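Local coordinates for protein PTHB1 (Homo sapiens, PDB 4YD8) that is a subunit of the BBSome, a coat complex thought to sort specific membrane proteins to the primary cilium, here represented by its N-terminal seven-bladed beta-propeller, at residues Thr16-Lys21 with Tyr52-Ser57; Glu22-Gly27 with Ile44-Phe49; Asp195-Val200 with Tyr209-Leu214. One frame throughout, in Å; residues are numbered along the deposited sequence. Where two conformers were deposited one is given.

Interaction 1: residues Thr16-Lys21 with Tyr52-Ser57; sequences TILGDK and YLRIFS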
loop_
_atom_site.group_PDB
_atom_site.type_symbol
_atom_site.label_atom_id
_atom_site.label_comp_id
_atom_site.label_asym_id
_atom_site.label_seq_id
_atom_site.Cartn_x
_atom_site.Cartn_y
_atom_site.Cartn_z
ATOM N N THR A 16 -4.984 -17.568 6.695
ATOM C CA THR A 16 -4.427 -17.791 8.017
ATOM C C THR A 16 -4.956 -16.713 8.950
ATOM O O THR A 16 -5.574 -15.736 8.514
ATOM C CB THR A 16 -2.872 -17.795 8.008
ATOM O OG1 THR A 16 -2.378 -18.415 9.205
ATOM C CG2 THR A 16 -2.308 -16.382 7.908
ATOM N N ILE A 17 -4.720 -16.905 10.238
ATOM C CA ILE A 17 -5.029 -15.881 11.220
ATOM C C ILE A 17 -3.722 -15.472 11.880
ATOM O O ILE A 17 -2.974 -16.321 12.365
ATOM C CB ILE A 17 -6.048 -16.378 12.259
ATOM C CG1 ILE A 17 -7.371 -16.707 11.570
ATOM C CG2 ILE A 17 -6.268 -15.332 13.341
ATOM C CD1 ILE A 17 -8.440 -17.269 12.522
ATOM N N LEU A 18 -3.440 -14.171 11.863
ATOM C CA LEU A 18 -2.164 -13.640 12.332
ATOM C C LEU A 18 -2.143 -13.377 13.834
ATOM O O LEU A 18 -2.751 -12.419 14.310
ATOM C CB LEU A 18 -1.842 -12.343 11.595
ATOM C CG LEU A 18 -1.735 -12.471 10.080
ATOM C CD1 LEU A 18 -1.387 -11.129 9.464
ATOM C CD2 LEU A 18 -0.686 -13.499 9.743
ATOM N N GLY A 19 -1.439 -14.227 14.572
ATOM C CA GLY A 19 -1.288 -14.052 16.005
ATOM C C GLY A 19 -2.582 -14.203 16.780
ATOM O O GLY A 19 -3.556 -14.779 16.288
ATOM N N ASP A 20 -2.585 -13.679 18.003
ATOM C CA ASP A 20 -3.734 -13.802 18.889
ATOM C C ASP A 20 -4.310 -12.439 19.228
ATOM O O ASP A 20 -3.732 -11.693 20.020
ATOM C CB ASP A 20 -3.347 -14.538 20.173
ATOM C CG ASP A 20 -4.542 -15.147 20.873
ATOM O OD1 ASP A 20 -5.273 -14.405 21.564
ATOM O OD2 ASP A 20 -4.755 -16.369 20.725
ATOM N N LYS A 21 -5.454 -12.133 18.625
ATOM C CA LYS A 21 -6.127 -10.849 18.816
ATOM C C LYS A 21 -5.197 -9.675 18.516
ATOM O O LYS A 21 -5.175 -8.684 19.239
ATOM C CB LYS A 21 -6.684 -10.731 20.240
ATOM C CG LYS A 21 -7.510 -11.931 20.702
ATOM C CD LYS A 21 -8.429 -12.456 19.602
ATOM C CE LYS A 21 -9.289 -13.620 20.093
ATOM N NZ LYS A 21 -9.038 -14.862 19.300
ATOM N N TYR A 52 4.794 -7.534 15.612
ATOM C CA TYR A 52 5.267 -8.647 14.772
ATOM C C TYR A 52 5.337 -8.324 13.281
ATOM O O TYR A 52 4.425 -7.730 12.719
ATOM C CB TYR A 52 4.370 -9.880 14.959
ATOM C CG TYR A 52 4.568 -10.540 16.300
ATOM C CD1 TYR A 52 5.581 -11.472 16.494
ATOM C CD2 TYR A 52 3.753 -10.217 17.382
ATOM C CE1 TYR A 52 5.779 -12.070 17.734
ATOM C CE2 TYR A 52 3.941 -10.807 18.621
ATOM C CZ TYR A 52 4.955 -11.732 18.789
ATOM O OH TYR A 52 5.136 -12.324 20.016
ATOM N N LEU A 53 6.426 -8.750 12.648
ATOM C CA LEU A 53 6.578 -8.692 11.200
ATOM C C LEU A 53 6.560 -10.125 10.673
ATOM O O LEU A 53 7.323 -10.969 11.149
ATOM C CB LEU A 53 7.888 -7.976 10.816
ATOM C CG LEU A 53 8.170 -7.558 9.356
ATOM C CD1 LEU A 53 8.411 -8.743 8.417
ATOM C CD2 LEU A 53 7.055 -6.696 8.806
ATOM N N ARG A 54 5.695 -10.399 9.701
ATOM C CA ARG A 54 5.585 -11.747 9.138
ATOM C C ARG A 54 5.707 -11.707 7.616
ATOM O O ARG A 54 5.196 -10.800 6.976
ATOM C CB ARG A 54 4.248 -12.400 9.549
ATOM C CG ARG A 54 4.117 -12.599 11.065
ATOM C CD ARG A 54 2.712 -13.049 11.484
ATOM N NE ARG A 54 2.635 -13.302 12.925
ATOM C CZ ARG A 54 2.053 -12.489 13.806
ATOM N NH1 ARG A 54 1.502 -11.349 13.408
ATOM N NH2 ARG A 54 2.026 -12.809 15.093
ATOM N N ILE A 55 6.375 -12.704 7.048
ATOM C CA ILE A 55 6.489 -12.825 5.600
ATOM C C ILE A 55 6.027 -14.220 5.175
ATOM O O ILE A 55 6.499 -15.222 5.719
ATOM C CB ILE A 55 7.936 -12.606 5.116
ATOM C CG1 ILE A 55 8.479 -11.250 5.604
ATOM C CG2 ILE A 55 8.008 -12.708 3.582
ATOM C CD1 ILE A 55 9.946 -11.005 5.170
ATOM N N PHE A 56 5.102 -14.274 4.225
ATOM C CA PHE A 56 4.531 -15.544 3.752
ATOM C C PHE A 56 4.776 -15.771 2.269
ATOM O O PHE A 56 4.783 -14.835 1.470
ATOM C CB PHE A 56 3.006 -15.618 3.964
ATOM C CG PHE A 56 2.565 -15.539 5.398
ATOM C CD1 PHE A 56 2.337 -14.309 5.998
ATOM C CD2 PHE A 56 2.354 -16.702 6.141
ATOM C CE1 PHE A 56 1.915 -14.233 7.317
ATOM C CE2 PHE A 56 1.929 -16.634 7.461
ATOM C CZ PHE A 56 1.716 -15.388 8.052
ATOM N N SER A 57 4.909 -17.039 1.910
ATOM C CA SER A 57 4.840 -17.465 0.518
ATOM C C SER A 57 3.819 -18.596 0.467
ATOM O O SER A 57 4.167 -19.752 0.604
ATOM C CB SER A 57 6.217 -17.912 0.010
ATOM O OG SER A 57 6.185 -18.164 -1.382
#
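Leu18 drives its CD2 methyl against the Phe56 ring, 3.5 Å from CZ and almost as near CE1, the two side chains sliding past each other in opposite directions. The same methyl also rests on the aliphatic part of Arg54, 3.8 Å from its CD, so one leucine branch fills the angle between an aromatic and an arginine stem. This is the tight, buried part of the contact. Thr16 is looser: its CG2 meets Phe56 CZ tip to tip at 4.1 Å, and the residue is partly exposed. At the other end the exposed Gly19 lies over the Arg54 guanidinium, its backbone N 3.8 Å above the plane and offset toward the rim, while Tyr52 CB covers the opposite face. Gly19 CA comes to 3.7 Å from Arg54 NH2. No hydrogen bond joins the two segments. The guanidinium is instead claimed by carboxylates, NH2 by Glu22 and NE by Glu75, both as salt bridges. The chemistry thus divides: between the two segments the contact is apolar packing plus backbone over a guanidinium face, whereas the arginine's charge is probably balanced by Glu22 and Glu75, both outside the two segments.

Interaction 2: residues Glu22-Gly27 with Ile44-Phe49; sequences EEFDQG and IIVGSF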
loop_
_atom_site.group_PDB
_atom_site.type_symbol
_atom_site.label_atom_id
_atom_site.label_comp_id
_atom_site.label_asym_id
_atom_site.label_seq_id
_atom_site.Cartn_x
_atom_site.Cartn_y
_atom_site.Cartn_z
ATOM N N GLU A 22 -4.427 -9.798 17.441
ATOM C CA GLU A 22 -3.630 -8.688 16.950
ATOM C C GLU A 22 -4.510 -7.758 16.112
ATOM O O GLU A 22 -5.574 -8.151 15.649
ATOM C CB GLU A 22 -2.427 -9.202 16.142
ATOM C CG GLU A 22 -1.499 -10.088 16.988
ATOM C CD GLU A 22 -0.178 -10.420 16.310
ATOM O OE1 GLU A 22 0.237 -9.685 15.390
ATOM O OE2 GLU A 22 0.461 -11.406 16.727
ATOM N N GLU A 23 -4.060 -6.521 15.940
ATOM C CA GLU A 23 -4.789 -5.487 15.212
ATOM C C GLU A 23 -3.919 -4.939 14.087
ATOM O O GLU A 23 -2.686 -4.878 14.183
ATOM C CB GLU A 23 -5.237 -4.350 16.153
ATOM C CG GLU A 23 -6.073 -4.821 17.334
ATOM C CD GLU A 23 -6.238 -3.764 18.419
ATOM O OE1 GLU A 23 -5.606 -2.689 18.327
ATOM O OE2 GLU A 23 -7.010 -4.015 19.366
ATOM N N PHE A 24 -4.581 -4.567 13.000
ATOM C CA PHE A 24 -3.929 -4.152 11.770
ATOM C C PHE A 24 -4.720 -3.019 11.152
ATOM O O PHE A 24 -5.899 -2.858 11.451
ATOM C CB PHE A 24 -3.864 -5.316 10.777
ATOM C CG PHE A 24 -3.218 -6.549 11.332
ATOM C CD1 PHE A 24 -3.924 -7.412 12.166
ATOM C CD2 PHE A 24 -1.919 -6.862 11.000
ATOM C CE1 PHE A 24 -3.317 -8.539 12.682
ATOM C CE2 PHE A 24 -1.316 -7.994 11.505
ATOM C CZ PHE A 24 -2.017 -8.827 12.353
ATOM N N ASP A 25 -4.100 -2.235 10.283
ATOM C CA ASP A 25 -4.863 -1.241 9.531
ATOM C C ASP A 25 -4.287 -1.128 8.131
ATOM O O ASP A 25 -3.390 -1.892 7.763
ATOM C CB ASP A 25 -4.847 0.120 10.233
ATOM C CG ASP A 25 -6.105 0.942 9.968
ATOM O OD1 ASP A 25 -6.800 0.704 8.951
ATOM O OD2 ASP A 25 -6.394 1.839 10.787
ATOM N N GLN A 26 -4.814 -0.190 7.356
ATOM C CA GLN A 26 -4.287 0.058 6.028
ATOM C C GLN A 26 -2.834 0.487 6.232
ATOM O O GLN A 26 -2.511 1.181 7.196
ATOM C CB GLN A 26 -5.112 1.125 5.290
ATOM C CG GLN A 26 -4.668 2.565 5.480
ATOM C CD GLN A 26 -5.651 3.574 4.862
ATOM O OE1 GLN A 26 -6.863 3.488 5.065
ATOM N NE2 GLN A 26 -5.124 4.521 4.098
ATOM N N GLY A 27 -1.952 0.047 5.354
ATOM C CA GLY A 27 -0.537 0.277 5.584
ATOM C C GLY A 27 0.207 -0.973 6.023
ATOM O O GLY A 27 1.400 -1.105 5.761
ATOM N N ILE A 44 3.927 -12.160 0.761
ATOM C CA ILE A 44 3.034 -11.333 1.567
ATOM C C ILE A 44 3.817 -10.859 2.784
ATOM O O ILE A 44 4.364 -11.682 3.531
ATOM C CB ILE A 44 1.793 -12.100 2.030
ATOM C CG1 ILE A 44 1.038 -12.701 0.843
ATOM C CG2 ILE A 44 0.859 -11.208 2.835
ATOM C CD1 ILE A 44 -0.036 -13.659 1.291
ATOM N N ILE A 45 3.890 -9.545 2.971
ATOM C CA ILE A 45 4.526 -8.990 4.159
ATOM C C ILE A 45 3.467 -8.287 4.982
ATOM O O ILE A 45 2.751 -7.433 4.460
ATOM C CB ILE A 45 5.645 -7.969 3.829
ATOM C CG1 ILE A 45 6.689 -8.594 2.898
ATOM C CG2 ILE A 45 6.279 -7.440 5.139
ATOM C CD1 ILE A 45 6.569 -8.164 1.474
ATOM N N VAL A 46 3.353 -8.664 6.254
ATOM C CA VAL A 46 2.384 -8.027 7.134
ATOM C C VAL A 46 3.023 -7.630 8.456
ATOM O O VAL A 46 3.667 -8.456 9.111
ATOM C CB VAL A 46 1.167 -8.943 7.438
ATOM C CG1 VAL A 46 0.159 -8.200 8.328
ATOM C CG2 VAL A 46 0.472 -9.375 6.158
ATOM N N GLY A 47 2.848 -6.365 8.842
ATOM C CA GLY A 47 3.278 -5.919 10.161
ATOM C C GLY A 47 2.056 -5.671 11.029
ATOM O O GLY A 47 0.997 -5.319 10.512
ATOM N N SER A 48 2.170 -5.883 12.338
ATOM C CA SER A 48 1.023 -5.655 13.211
ATOM C C SER A 48 1.304 -4.579 14.257
ATOM O O SER A 48 2.461 -4.254 14.541
ATOM C CB SER A 48 0.590 -6.955 13.902
ATOM O OG SER A 48 1.336 -7.244 15.062
ATOM N N PHE A 49 0.239 -4.033 14.831
ATOM C CA PHE A 49 0.403 -3.015 15.870
ATOM C C PHE A 49 0.906 -3.689 17.162
ATOM O O PHE A 49 1.218 -3.012 18.127
ATOM C CB PHE A 49 -0.905 -2.273 16.150
ATOM C CG PHE A 49 -1.469 -1.514 14.986
ATOM C CD1 PHE A 49 -0.695 -1.210 13.881
ATOM C CD2 PHE A 49 -2.802 -1.103 15.010
ATOM C CE1 PHE A 49 -1.229 -0.503 12.823
ATOM C CE2 PHE A 49 -3.343 -0.402 13.962
ATOM C CZ PHE A 49 -2.558 -0.099 12.867
#
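Glu22 and Ser48 meet through a short hydrogen bond, Ser48 OG donating to Glu22 OE1 at 2.7 Å. The donor stands above the carboxylate, 39° out of its plane. The glutamate chain is extended beyond CG, which carries the carboxylate across to the serine, and OE2 of the same group is turned to a partner outside the two segments. Ser48 CB makes a separate contact with Phe24, 3.2 Å from CE2. The Phe24 CA-CB bond points away from 44-49, and chi1 of -55° places CG beside the backbone N and anti to the carbonyl carbon. Further out, CD2 and CE2 of the ring do reach the other segment. The Phe24 side chain crosses that of Val46 at about a right angle, CE2 lying 3.5 Å from Val46 CG1. The ring edge also meets Gly47 O, 3.3 Å from CD2 and near the ring plane; this buried carbonyl has no hydrogen-bonding partner in the model. One face of the Phe49 ring lies over Phe24 CA, and CZ reaches Asp25 CB at 3.5 Å. The N-H of Phe49 donates to Glu23 O at 3.1 Å, nearly straight at the hydrogen, so backbone and ring both fasten this residue to the 22-27 loop. The loop links strand 8-17 to strand 29-32; residues 22-25 run at 103° to residues 46-49, where strand 43-47 is ending. Phe24 and Val46 both pack on Leu352 of strand 348-353, Val46 also touches Leu29 of strand 29-32, and Leu18 adjoins both, which places the contact between two sheets of the propeller.

Interaction 3: residues Asp195-Val200 with Tyr209-Leu214; sequences DSFLTV and YKYQVL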
loop_
_atom_site.group_PDB
_atom_site.type_symbol
_atom_site.label_atom_id
_atom_site.label_comp_id
_atom_site.label_asym_id
_atom_site.label_seq_id
_atom_site.Cartn_x
_atom_site.Cartn_y
_atom_site.Cartn_z
ATOM N N ASP A 195 6.440 14.565 -10.065
ATOM C CA ASP A 195 7.408 14.683 -8.968
ATOM C C ASP A 195 6.799 15.502 -7.821
ATOM O O ASP A 195 7.320 16.553 -7.439
ATOM C CB ASP A 195 8.728 15.290 -9.478
ATOM C CG ASP A 195 9.853 15.241 -8.439
ATOM O OD1 ASP A 195 9.898 14.307 -7.610
ATOM O OD2 ASP A 195 10.699 16.158 -8.442
ATOM N N SER A 196 5.673 15.014 -7.298
ATOM C CA SER A 196 4.946 15.721 -6.245
ATOM C C SER A 196 4.421 14.786 -5.169
ATOM O O SER A 196 4.238 13.583 -5.399
ATOM C CB SER A 196 3.767 16.516 -6.830
ATOM O OG SER A 196 4.201 17.446 -7.805
ATOM N N PHE A 197 4.173 15.354 -3.992
ATOM C CA PHE A 197 3.510 14.645 -2.906
ATOM C C PHE A 197 2.043 15.026 -2.866
ATOM O O PHE A 197 1.698 16.205 -2.952
ATOM C CB PHE A 197 4.154 14.959 -1.553
ATOM C CG PHE A 197 5.569 14.472 -1.428
ATOM C CD1 PHE A 197 5.844 13.119 -1.345
ATOM C CD2 PHE A 197 6.618 15.365 -1.389
ATOM C CE1 PHE A 197 7.150 12.667 -1.231
ATOM C CE2 PHE A 197 7.933 14.918 -1.272
ATOM C CZ PHE A 197 8.188 13.564 -1.201
ATOM N N LEU A 198 1.182 14.029 -2.718
ATOM C CA LEU A 198 -0.254 14.284 -2.639
ATOM C C LEU A 198 -0.774 13.903 -1.263
ATOM O O LEU A 198 -0.379 12.882 -0.692
ATOM C CB LEU A 198 -1.004 13.502 -3.741
ATOM C CG LEU A 198 -0.886 14.214 -5.095
ATOM C CD1 LEU A 198 0.465 13.985 -5.783
ATOM C CD2 LEU A 198 -2.002 13.832 -5.995
ATOM N N THR A 199 -1.646 14.735 -0.711
ATOM C CA THR A 199 -2.315 14.365 0.514
ATOM C C THR A 199 -3.732 14.929 0.494
ATOM O O THR A 199 -4.121 15.591 -0.468
ATOM C CB THR A 199 -1.540 14.850 1.758
ATOM O OG1 THR A 199 -2.119 14.277 2.938
ATOM C CG2 THR A 199 -1.556 16.394 1.863
ATOM N N VAL A 200 -4.520 14.604 1.514
ATOM C CA VAL A 200 -5.831 15.230 1.678
ATOM C C VAL A 200 -5.948 15.778 3.095
ATOM O O VAL A 200 -5.719 15.055 4.063
ATOM C CB VAL A 200 -6.987 14.267 1.427
ATOM C CG1 VAL A 200 -8.303 15.050 1.300
ATOM C CG2 VAL A 200 -6.725 13.406 0.166
ATOM N N TYR A 209 1.998 18.939 -3.688
ATOM C CA TYR A 209 3.190 19.742 -3.430
ATOM C C TYR A 209 4.370 19.256 -4.264
ATOM O O TYR A 209 4.752 18.097 -4.164
ATOM C CB TYR A 209 3.579 19.676 -1.951
ATOM C CG TYR A 209 2.547 20.240 -1.017
ATOM C CD1 TYR A 209 1.546 19.434 -0.493
ATOM C CD2 TYR A 209 2.569 21.588 -0.658
ATOM C CE1 TYR A 209 0.587 19.944 0.365
ATOM C CE2 TYR A 209 1.606 22.113 0.203
ATOM C CZ TYR A 209 0.616 21.278 0.709
ATOM O OH TYR A 209 -0.348 21.765 1.566
ATOM N N LYS A 210 4.955 20.141 -5.062
ATOM C CA LYS A 210 6.140 19.802 -5.845
ATOM C C LYS A 210 7.324 19.493 -4.942
ATOM O O LYS A 210 7.596 20.232 -3.986
ATOM C CB LYS A 210 6.504 20.939 -6.800
ATOM C CG LYS A 210 5.452 21.237 -7.855
ATOM C CD LYS A 210 6.076 21.349 -9.242
ATOM C CE LYS A 210 6.134 19.992 -9.955
ATOM N NZ LYS A 210 7.142 19.025 -9.406
ATOM N N TYR A 211 8.032 18.403 -5.241
ATOM C CA TYR A 211 9.196 18.019 -4.450
ATOM C C TYR A 211 10.249 19.126 -4.347
ATOM O O TYR A 211 10.777 19.394 -3.262
ATOM C CB TYR A 211 9.861 16.769 -5.026
ATOM C CG TYR A 211 11.090 16.371 -4.245
ATOM C CD1 TYR A 211 10.970 15.802 -2.985
ATOM C CD2 TYR A 211 12.362 16.568 -4.756
ATOM C CE1 TYR A 211 12.074 15.435 -2.258
ATOM C CE2 TYR A 211 13.484 16.198 -4.030
ATOM C CZ TYR A 211 13.327 15.630 -2.779
ATOM O OH TYR A 211 14.421 15.259 -2.040
ATOM N N GLN A 212 10.566 19.764 -5.469
ATOM C CA GLN A 212 11.616 20.784 -5.452
ATOM C C GLN A 212 11.178 22.024 -4.682
ATOM O O GLN A 212 11.997 22.663 -4.025
ATOM C CB GLN A 212 12.043 21.162 -6.871
ATOM C CG GLN A 212 12.690 20.008 -7.651
ATOM C CD GLN A 212 14.004 19.511 -7.044
ATOM O OE1 GLN A 212 14.624 20.184 -6.215
ATOM N NE2 GLN A 212 14.434 18.327 -7.466
ATOM N N VAL A 213 9.889 22.350 -4.742
ATOM C CA VAL A 213 9.355 23.448 -3.950
ATOM C C VAL A 213 9.501 23.119 -2.467
ATOM O O VAL A 213 9.915 23.962 -1.677
ATOM C CB VAL A 213 7.880 23.737 -4.293
ATOM C CG1 VAL A 213 7.242 24.629 -3.236
ATOM C CG2 VAL A 213 7.784 24.373 -5.661
ATOM N N LEU A 214 9.183 21.886 -2.095
ATOM C CA LEU A 214 9.428 21.410 -0.734
ATOM C C LEU A 214 10.897 21.512 -0.360
ATOM O O LEU A 214 11.243 22.066 0.680
ATOM C CB LEU A 214 8.965 19.958 -0.580
ATOM C CG LEU A 214 7.529 19.825 -0.093
ATOM C CD1 LEU A 214 6.973 18.486 -0.486
ATOM C CD2 LEU A 214 7.494 19.978 1.409
HETATM O O HOH W 1 9.686 18.845 -8.153
#
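Phe197 lies side by side with Tyr211, the two side chains pointing the same way, and its CE2 meets the tyrosine at the ring edge, in plane, 3.6 Å from CD1. Leu214 comes to the edge of the phenylalanine as well, its CD1 near the ring plane and 3.3 Å from CD2. Phe147 also packs on both rings, edge-to-face with Phe197. The side chains of Asp195 and Tyr211 cross obliquely: chi1 of -171° puts Asp195 CG anti to the backbone N, both carboxylate oxygens lie against Tyr211 CB, and carboxylate and ring planes stand 43° apart. The hairpin of strands 196-200 and 205-210, the two central strands of a four-stranded antiparallel propeller blade, carries Phe197 and leads into Tyr211. Phe197 and Tyr209 form a hydrogen-bonded pair, Phe197 N to Tyr209 O and Tyr209 N to Phe197 O, each 2.8 Å, and Ser196 with Lys210 the adjoining non-hydrogen-bonded pair. Asp195 and Ser196 together face Ser191 in a G1 beta bulge. Lys210 is the N-cap of helix 211-216, whose first N-H, from Tyr211, is taken by Asp195 O at 3.0 Å. In the Lys210 conformer given, one of two, the bent chain brings NZ to the same carbonyl in a weak, tentative bond of 3.2 Å; Thr194 O is its stronger partner. One water donates to Asp195 OD2 at 2.9 Å and accepts from Gln212 N and, in that conformer, from Lys210 NZ. Asp195 OD1 is bonded to Tyr190 OH of strand 188-191 and to Gly148 N.

Overall arrangement
Interactions 1 and 2 form one continuous region, their centres 8 Å apart. Glu22 OE2 meets Arg54 NH2 at 2.7 Å in a salt bridge, and Leu18 CD1 packs on Val46 CG1 at 3.5 Å. Strands 43-47 and 52-56 are sheet neighbours, so both contacts dock the chain leaving strand 8-17 onto a single blade. Interaction 3 belongs to a different blade across the propeller: its centre is about 34 Å from that of interaction 1 and 27 Å from that of interaction 2, and the nearest atoms are about 22 Å and about 10 Å away. It alone comes near Gly145, which is critical for protein stability, about 7 Å from the side chain of Phe197.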